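Local coordinates for protein putative transcriptional regulator (Salmonella typhimurium, PDB 1YYV) that probably binds DNA as a transcriptional regulator of the HxlR-like helix-turn-helix family, at the interface of chains A and B. Sequence-based numbering; all coordinates share one arbitrary frame. Chains: chain A/B, putative transcriptional regulator.

Contact 1: the interface of chains A and B. Residues chain A 24-25, 27-28, 31, 76; chain B 113, 117, 120-121, 124.
A:Val28, on helix 25-33, lies against B:Val120 and B:Ile113 at the apolar centre of this helix-to-helix patch, part of a two-fold symmetric homodimer interface that it probably helps hold together. Its CG2 methyl meets CG1 of B:Val120 at 3.7 Å, the two valines lying antiparallel, each passing the other's flank. With CG1 anti to its own backbone N (chi1 179°), A:Val28 turns that other methyl to B:Ile113, 4.0 Å from CG2. The same B:Ile113 CG2 also touches CB of A:Ser25 at 3.7 Å, close to the start of the helix. Further out, B:Leu117 sets CD1 against the backbone of A:Pro24 and A:Ser25, while B:Leu121 CD2 grazes the proline ring at CB, 4.1 Å away. B:Val120 also meets the backbone O of A:Asp76 with CB and both methyls.

At the polar rim B:Arg124 runs alongside A:Asp76, both pointing the same way, and forms a salt bridge from NE to the carboxylate OD1 at 3.0 Å. OD1 stands above the guanidinium plane, on the NE and NH2 side, and the two planes are 39° apart; the contact is ionic, with no hydrogen bond. The guanidinium edge rests in plane against CG2 of A:Val28, joining rim to core. A:His31, in the second shell, steadies the carboxylate: its ND1 gives OD2 of A:Asp76, on the syn side, a nearly straight hydrogen bond (2.9 Å, 167° at H).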
ATOM      1  N   PRO A  24      -7.532  11.735   6.257  1.00 39.33           N
ATOM      2  CA  PRO A  24      -7.608  10.347   6.781  1.00 38.63           C
ATOM      3  C   PRO A  24      -7.411   9.210   5.741  1.00 38.53           C
ATOM      4  O   PRO A  24      -7.296   8.030   6.117  1.00 39.20           O
ATOM      5  CB  PRO A  24      -9.021  10.277   7.401  1.00 38.73           C
ATOM      6  CG  PRO A  24      -9.465  11.721   7.573  1.00 38.82           C
ATOM      7  CD  PRO A  24      -8.810  12.460   6.418  1.00 39.28           C
ATOM      8  N   SER A  25      -7.386   9.531   4.453  1.00 37.10           N
ATOM      9  CA  SER A  25      -7.117   8.496   3.445  1.00 36.59           C
ATOM     10  C   SER A  25      -5.711   7.919   3.612  1.00 36.36           C
ATOM     11  O   SER A  25      -5.450   6.764   3.228  1.00 35.39           O
ATOM     12  CB  SER A  25      -7.304   9.051   2.017  1.00 36.01           C
ATOM     13  OG  SER A  25      -6.511  10.218   1.830  1.00 35.76           O
ATOM     14  N   GLU A  27      -4.291   7.241   6.462  1.00 37.52           N
ATOM     15  CA  GLU A  27      -4.438   6.210   7.462  1.00 39.98           C
ATOM     16  C   GLU A  27      -5.031   4.922   6.904  1.00 38.09           C
ATOM     17  O   GLU A  27      -4.513   3.845   7.144  1.00 38.98           O
ATOM     18  CB  GLU A  27      -5.324   6.739   8.594  1.00 40.67           C
ATOM     19  CG  GLU A  27      -4.583   7.624   9.508  1.00 48.06           C
ATOM     20  CD  GLU A  27      -3.445   6.870  10.184  1.00 59.77           C
ATOM     21  OE1 GLU A  27      -2.312   7.422  10.245  1.00 64.34           O
ATOM     22  OE2 GLU A  27      -3.680   5.713  10.645  1.00 64.87           O
ATOM     23  N   VAL A  28      -6.123   5.041   6.165  1.00 37.32           N
ATOM     24  CA  VAL A  28      -6.668   3.909   5.406  1.00 36.48           C
ATOM     25  C   VAL A  28      -5.607   3.284   4.516  1.00 35.98           C
ATOM     26  O   VAL A  28      -5.468   2.088   4.480  1.00 37.48           O
ATOM     27  CB  VAL A  28      -7.873   4.330   4.561  1.00 36.36           C
ATOM     28  CG1 VAL A  28      -8.435   3.125   3.734  1.00 34.40           C
ATOM     29  CG2 VAL A  28      -8.924   5.060   5.459  1.00 33.59           C
ATOM     30  N   HIS A  31      -3.285   1.267   6.758  1.00 41.83           N
ATOM     31  CA  HIS A  31      -3.896   0.007   7.210  1.00 41.99           C
ATOM     32  C   HIS A  31      -3.915  -1.073   6.141  1.00 41.49           C
ATOM     33  O   HIS A  31      -3.661  -2.234   6.450  1.00 41.05           O
ATOM     34  CB  HIS A  31      -5.302   0.221   7.785  1.00 40.88           C
ATOM     35  CG  HIS A  31      -5.323   1.190   8.933  1.00 43.16           C
ATOM     36  ND1 HIS A  31      -6.462   1.879   9.321  1.00 42.50           N
ATOM     37  CD2 HIS A  31      -4.334   1.589   9.771  1.00 40.69           C
ATOM     38  CE1 HIS A  31      -6.170   2.639  10.363  1.00 42.55           C
ATOM     39  NE2 HIS A  31      -4.886   2.501  10.637  1.00 43.75           N
ATOM     40  N   ASP A  76     -12.425   0.253   9.934  1.00 48.98           N
ATOM     41  CA  ASP A  76     -12.494   0.866   8.608  1.00 47.97           C
ATOM     42  C   ASP A  76     -13.702   0.340   7.824  1.00 46.79           C
ATOM     43  O   ASP A  76     -14.207   1.006   6.951  1.00 46.95           O
ATOM     44  CB  ASP A  76     -11.195   0.631   7.826  1.00 48.13           C
ATOM     45  CG  ASP A  76     -10.041   1.562   8.283  1.00 51.16           C
ATOM     46  OD1 ASP A  76     -10.290   2.488   9.088  1.00 52.90           O
ATOM     47  OD2 ASP A  76      -8.871   1.363   7.848  1.00 52.92           O
TER
ATOM     48  N   ILE B 113      -9.292   4.321  -2.568  1.00 33.89           N
ATOM     49  CA  ILE B 113      -9.260   4.798  -1.187  1.00 34.23           C
ATOM     50  C   ILE B 113      -9.815   6.204  -1.068  1.00 34.73           C
ATOM     51  O   ILE B 113     -10.643   6.441  -0.229  1.00 35.70           O
ATOM     52  CB  ILE B 113      -7.820   4.718  -0.558  1.00 34.83           C
ATOM     53  CG1 ILE B 113      -7.466   3.240  -0.242  1.00 33.61           C
ATOM     54  CG2 ILE B 113      -7.745   5.592   0.718  1.00 33.84           C
ATOM     55  CD1 ILE B 113      -6.027   2.971  -0.151  1.00 33.34           C
ATOM     56  N   LEU B 117     -13.476   7.004   0.716  1.00 34.92           N
ATOM     57  CA  LEU B 117     -13.232   7.531   2.069  1.00 35.18           C
ATOM     58  C   LEU B 117     -14.559   7.777   2.873  1.00 35.71           C
ATOM     59  O   LEU B 117     -14.659   7.379   4.019  1.00 36.16           O
ATOM     60  CB  LEU B 117     -12.333   8.799   2.015  1.00 33.97           C
ATOM     61  CG  LEU B 117     -11.866   9.373   3.374  1.00 35.63           C
ATOM     62  CD1 LEU B 117     -11.054   8.343   4.288  1.00 31.58           C
ATOM     63  CD2 LEU B 117     -11.074  10.648   3.146  1.00 33.49           C
ATOM     64  N   VAL B 120     -15.792   4.582   4.550  1.00 41.57           N
ATOM     65  CA  VAL B 120     -14.854   4.242   5.631  1.00 41.52           C
ATOM     66  C   VAL B 120     -15.068   5.081   6.890  1.00 42.00           C
ATOM     67  O   VAL B 120     -15.133   4.564   7.988  1.00 41.76           O
ATOM     68  CB  VAL B 120     -13.382   4.304   5.159  1.00 41.63           C
ATOM     69  CG1 VAL B 120     -12.438   4.215   6.343  1.00 42.05           C
ATOM     70  CG2 VAL B 120     -13.111   3.177   4.174  1.00 39.19           C
ATOM     71  N   LEU B 121     -15.195   6.383   6.738  1.00 43.46           N
ATOM     72  CA  LEU B 121     -15.436   7.226   7.909  1.00 44.62           C
ATOM     73  C   LEU B 121     -16.769   6.905   8.581  1.00 46.03           C
ATOM     74  O   LEU B 121     -16.825   6.841   9.808  1.00 46.20           O
ATOM     75  CB  LEU B 121     -15.270   8.718   7.590  1.00 43.79           C
ATOM     76  CG  LEU B 121     -13.847   9.120   7.175  1.00 41.88           C
ATOM     77  CD1 LEU B 121     -13.802  10.572   6.793  1.00 38.68           C
ATOM     78  CD2 LEU B 121     -12.793   8.813   8.249  1.00 42.92           C
ATOM     79  N   ARG B 124     -16.374   4.017  10.774  1.00 60.57           N
ATOM     80  CA  ARG B 124     -15.580   4.384  11.943  1.00 62.49           C
ATOM     81  C   ARG B 124     -16.421   4.868  13.124  1.00 63.80           C
ATOM     82  O   ARG B 124     -16.165   4.464  14.250  1.00 64.30           O
ATOM     83  CB  ARG B 124     -14.457   5.363  11.591  1.00 61.82           C
ATOM     84  CG  ARG B 124     -13.324   4.700  10.829  1.00 62.73           C
ATOM     85  CD  ARG B 124     -11.977   5.280  11.210  1.00 64.85           C
ATOM     86  NE  ARG B 124     -11.010   5.166  10.119  1.00 65.86           N
ATOM     87  CZ  ARG B 124      -9.695   5.370  10.241  1.00 67.86           C
ATOM     88  NH1 ARG B 124      -9.163   5.676  11.439  1.00 69.36           N
ATOM     89  NH2 ARG B 124      -8.901   5.230   9.180  1.00 63.45           N
TER

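Contact 2: the interface of chains A and B. Residues chain A 109, 112, 116, 119-120; chain B 76, 78, 98, 101-102.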
ATOM      1  N   LEU A 109      -2.142  -5.434  -7.004  1.00 41.60           N
ATOM      2  CA  LEU A 109      -0.795  -4.879  -6.743  1.00 42.33           C
ATOM      3  C   LEU A 109       0.208  -5.916  -6.217  1.00 42.79           C
ATOM      4  O   LEU A 109       1.337  -5.992  -6.713  1.00 42.99           O
ATOM      5  CB  LEU A 109      -0.861  -3.667  -5.796  1.00 41.83           C
ATOM      6  CG  LEU A 109       0.422  -2.945  -5.365  1.00 41.96           C
ATOM      7  CD1 LEU A 109       1.093  -2.237  -6.524  1.00 38.84           C
ATOM      8  CD2 LEU A 109       0.071  -1.982  -4.261  1.00 43.37           C
ATOM      9  N   TRP A 112       1.018  -8.249  -8.999  1.00 43.76           N
ATOM     10  CA  TRP A 112       1.907  -7.633  -9.995  1.00 43.55           C
ATOM     11  C   TRP A 112       3.351  -7.703  -9.522  1.00 42.95           C
ATOM     12  O   TRP A 112       4.288  -7.919 -10.313  1.00 41.66           O
ATOM     13  CB  TRP A 112       1.530  -6.166 -10.269  1.00 42.73           C
ATOM     14  CG  TRP A 112       2.359  -5.546 -11.371  1.00 42.75           C
ATOM     15  CD1 TRP A 112       2.021  -5.443 -12.690  1.00 41.86           C
ATOM     16  CD2 TRP A 112       3.676  -4.974 -11.254  1.00 42.60           C
ATOM     17  NE1 TRP A 112       3.030  -4.820 -13.387  1.00 41.75           N
ATOM     18  CE2 TRP A 112       4.054  -4.529 -12.532  1.00 40.81           C
ATOM     19  CE3 TRP A 112       4.573  -4.795 -10.187  1.00 41.16           C
ATOM     20  CZ2 TRP A 112       5.286  -3.921 -12.779  1.00 43.09           C
ATOM     21  CZ3 TRP A 112       5.799  -4.210 -10.445  1.00 42.33           C
ATOM     22  CH2 TRP A 112       6.129  -3.750 -11.714  1.00 42.23           C
ATOM     23  N   ASN A 116       6.476  -9.643 -11.210  1.00 48.89           N
ATOM     24  CA  ASN A 116       7.527  -8.853 -11.870  1.00 48.11           C
ATOM     25  C   ASN A 116       8.780  -8.688 -11.022  1.00 47.71           C
ATOM     26  O   ASN A 116       9.677  -7.897 -11.352  1.00 47.45           O
ATOM     27  CB  ASN A 116       7.003  -7.484 -12.342  1.00 47.83           C
ATOM     28  CG  ASN A 116       6.045  -7.596 -13.522  1.00 47.64           C
ATOM     29  OD1 ASN A 116       6.424  -7.378 -14.672  1.00 47.59           O
ATOM     30  ND2 ASN A 116       4.805  -7.941 -13.238  1.00 44.28           N
ATOM     31  N   GLN A 119      12.521  -9.079 -12.668  1.00 50.05           N
ATOM     32  CA  GLN A 119      12.986  -7.891 -13.373  1.00 51.44           C
ATOM     33  C   GLN A 119      13.398  -6.779 -12.394  1.00 51.54           C
ATOM     34  O   GLN A 119      14.365  -6.058 -12.651  1.00 51.67           O
ATOM     35  CB  GLN A 119      11.928  -7.385 -14.348  1.00 51.13           C
ATOM     36  CG  GLN A 119      12.471  -6.387 -15.376  1.00 52.36           C
ATOM     37  CD  GLN A 119      11.384  -5.885 -16.326  1.00 53.04           C
ATOM     38  OE1 GLN A 119      10.302  -6.501 -16.436  1.00 53.93           O
ATOM     39  NE2 GLN A 119      11.648  -4.743 -16.992  1.00 51.59           N
ATOM     40  N   VAL A 120      12.684  -6.662 -11.272  1.00 51.63           N
ATOM     41  CA  VAL A 120      13.057  -5.711 -10.211  1.00 52.24           C
ATOM     42  C   VAL A 120      14.370  -6.100  -9.536  1.00 52.74           C
ATOM     43  O   VAL A 120      15.259  -5.283  -9.395  1.00 53.10           O
ATOM     44  CB  VAL A 120      11.935  -5.526  -9.132  1.00 52.45           C
ATOM     45  CG1 VAL A 120      12.476  -4.760  -7.892  1.00 51.37           C
ATOM     46  CG2 VAL A 120      10.709  -4.839  -9.740  1.00 51.12           C
TER
ATOM     47  N   ASP B  76      14.819   0.111  -7.778  1.00 41.22           N
ATOM     48  CA  ASP B  76      13.893  -0.973  -8.182  1.00 40.58           C
ATOM     49  C   ASP B  76      13.617  -1.005  -9.686  1.00 38.76           C
ATOM     50  O   ASP B  76      13.043  -1.964 -10.161  1.00 38.60           O
ATOM     51  CB  ASP B  76      12.516  -0.893  -7.490  1.00 41.08           C
ATOM     52  CG  ASP B  76      12.574  -1.082  -5.967  1.00 47.64           C
ATOM     53  OD1 ASP B  76      13.582  -1.646  -5.457  1.00 49.77           O
ATOM     54  OD2 ASP B  76      11.579  -0.668  -5.271  1.00 52.86           O
ATOM     55  N   PHE B  78      11.898   1.626 -11.426  1.00 32.04           N
ATOM     56  CA  PHE B  78      10.605   2.270 -11.641  1.00 31.95           C
ATOM     57  C   PHE B  78      10.761   3.675 -12.172  1.00 32.69           C
ATOM     58  O   PHE B  78       9.824   4.223 -12.716  1.00 32.20           O
ATOM     59  CB  PHE B  78       9.753   2.269 -10.368  1.00 31.00           C
ATOM     60  CG  PHE B  78       9.414   0.869  -9.845  1.00 31.57           C
ATOM     61  CD1 PHE B  78       9.005  -0.151 -10.704  1.00 30.45           C
ATOM     62  CD2 PHE B  78       9.450   0.598  -8.493  1.00 29.94           C
ATOM     63  CE1 PHE B  78       8.684  -1.452 -10.203  1.00 32.09           C
ATOM     64  CE2 PHE B  78       9.107  -0.681  -7.979  1.00 30.20           C
ATOM     65  CZ  PHE B  78       8.735  -1.712  -8.836  1.00 30.58           C
ATOM     66  N   LEU B  98       8.423  -0.070 -16.786  1.00 35.69           N
ATOM     67  CA  LEU B  98       8.123  -0.864 -15.611  1.00 36.08           C
ATOM     68  C   LEU B  98       7.415  -0.071 -14.463  1.00 36.21           C
ATOM     69  O   LEU B  98       6.534  -0.613 -13.771  1.00 35.22           O
ATOM     70  CB  LEU B  98       9.414  -1.499 -15.108  1.00 36.36           C
ATOM     71  CG  LEU B  98       9.262  -2.604 -14.046  1.00 37.87           C
ATOM     72  CD1 LEU B  98       8.619  -3.822 -14.672  1.00 38.25           C
ATOM     73  CD2 LEU B  98      10.621  -2.981 -13.399  1.00 36.46           C
ATOM     74  N   GLN B 101       3.826   0.485 -15.170  1.00 35.91           N
ATOM     75  CA  GLN B 101       2.974  -0.673 -14.798  1.00 36.07           C
ATOM     76  C   GLN B 101       2.645  -0.774 -13.314  1.00 35.23           C
ATOM     77  O   GLN B 101       1.496  -0.947 -12.977  1.00 36.26           O
ATOM     78  CB  GLN B 101       3.554  -1.988 -15.304  1.00 37.23           C
ATOM     79  CG  GLN B 101       3.753  -2.050 -16.817  1.00 38.64           C
ATOM     80  CD  GLN B 101       4.633  -3.216 -17.190  1.00 43.68           C
ATOM     81  OE1 GLN B 101       4.312  -4.380 -16.867  1.00 45.54           O
ATOM     82  NE2 GLN B 101       5.753  -2.928 -17.870  1.00 41.66           N
ATOM     83  N   VAL B 102       3.613  -0.629 -12.417  1.00 34.12           N
ATOM     84  CA  VAL B 102       3.281  -0.633 -10.975  1.00 33.81           C
ATOM     85  C   VAL B 102       2.415   0.593 -10.584  1.00 33.88           C
ATOM     86  O   VAL B 102       1.472   0.492  -9.823  1.00 35.57           O
ATOM     87  CB  VAL B 102       4.559  -0.821 -10.051  1.00 33.79           C
ATOM     88  CG1 VAL B 102       5.412   0.447  -9.938  1.00 29.94           C
ATOM     89  CG2 VAL B 102       4.172  -1.344  -8.708  1.00 33.53           C
TER
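This is a largely apolar patch of a two-fold symmetric homodimer interface, in which side chains from the C-terminal helix of one chain, 107-121, pack on both side chains and backbone of helix 97-103 and the segment around residues 76-78 of the other; it helps hold the two copies together in the deposited assembly, and no polar pair bonds across it. A:Trp112 is its main element. CG stands anti to the backbone N (chi1 -175°), which carries the indole away from its helix and onto chain B. B:Val102 comes at about a right angle over one face of the six-membered ring, its CB 3.8 Å from the centroid in a CH-pi contact, and CG2 reaches the CZ3 and CE3 side. The backbone between B:Gln101 and B:Val102 covers the same face nearer the rim.

Beside it, B:Gln101 touches the pyrrole part of the indole through its aliphatic CB, 3.5 Å from NE1, while its amide plane stands almost perpendicular to the ring. The ring's far corner, CH2, meets CE1 of B:Phe78 tip to tip at 3.8 Å. B:Phe78 also touches A:Val120, its CZ 3.8 Å from CG2. That valine crosses B:Asp76 with CG1, 3.6 Å from the backbone O.

B:Leu98 lies between A:Trp112 and A:Gln119, touching both. Its CD1 meets CZ2 of the indole and, tip to tip, the amide end of A:Gln119, whose chain is extended beyond CG; OE1 is 3.6 Å from CD1. On the opposite face of the indole, toward the rim, sits the amide nitrogen of A:Asn116. ND2 is held there by a hydrogen bond to the carbonyl O of A:Trp112, one turn earlier, at 3.0 Å, approaching in the carbonyl plane on a lone pair.

The C-alpha centres of contact 1 and contact 2, as given, lie about 26 Å apart on one two-fold interface, and each has a symmetry twin with the chains exchanged. Both use the C-terminal helical region: chain B supplies it in contact 1, chain A in contact 2. Residues 76 and 120 meet in both, with their chains swapped, so contact 2 overlaps the twin of contact 1 through this pair, and on each side of the dimer the two form one continuous strip. The C-terminal segment of each copy thus reaches over its partner. The reciprocal exchange suggests a dimer, which would place two helix-turn-helix domains together.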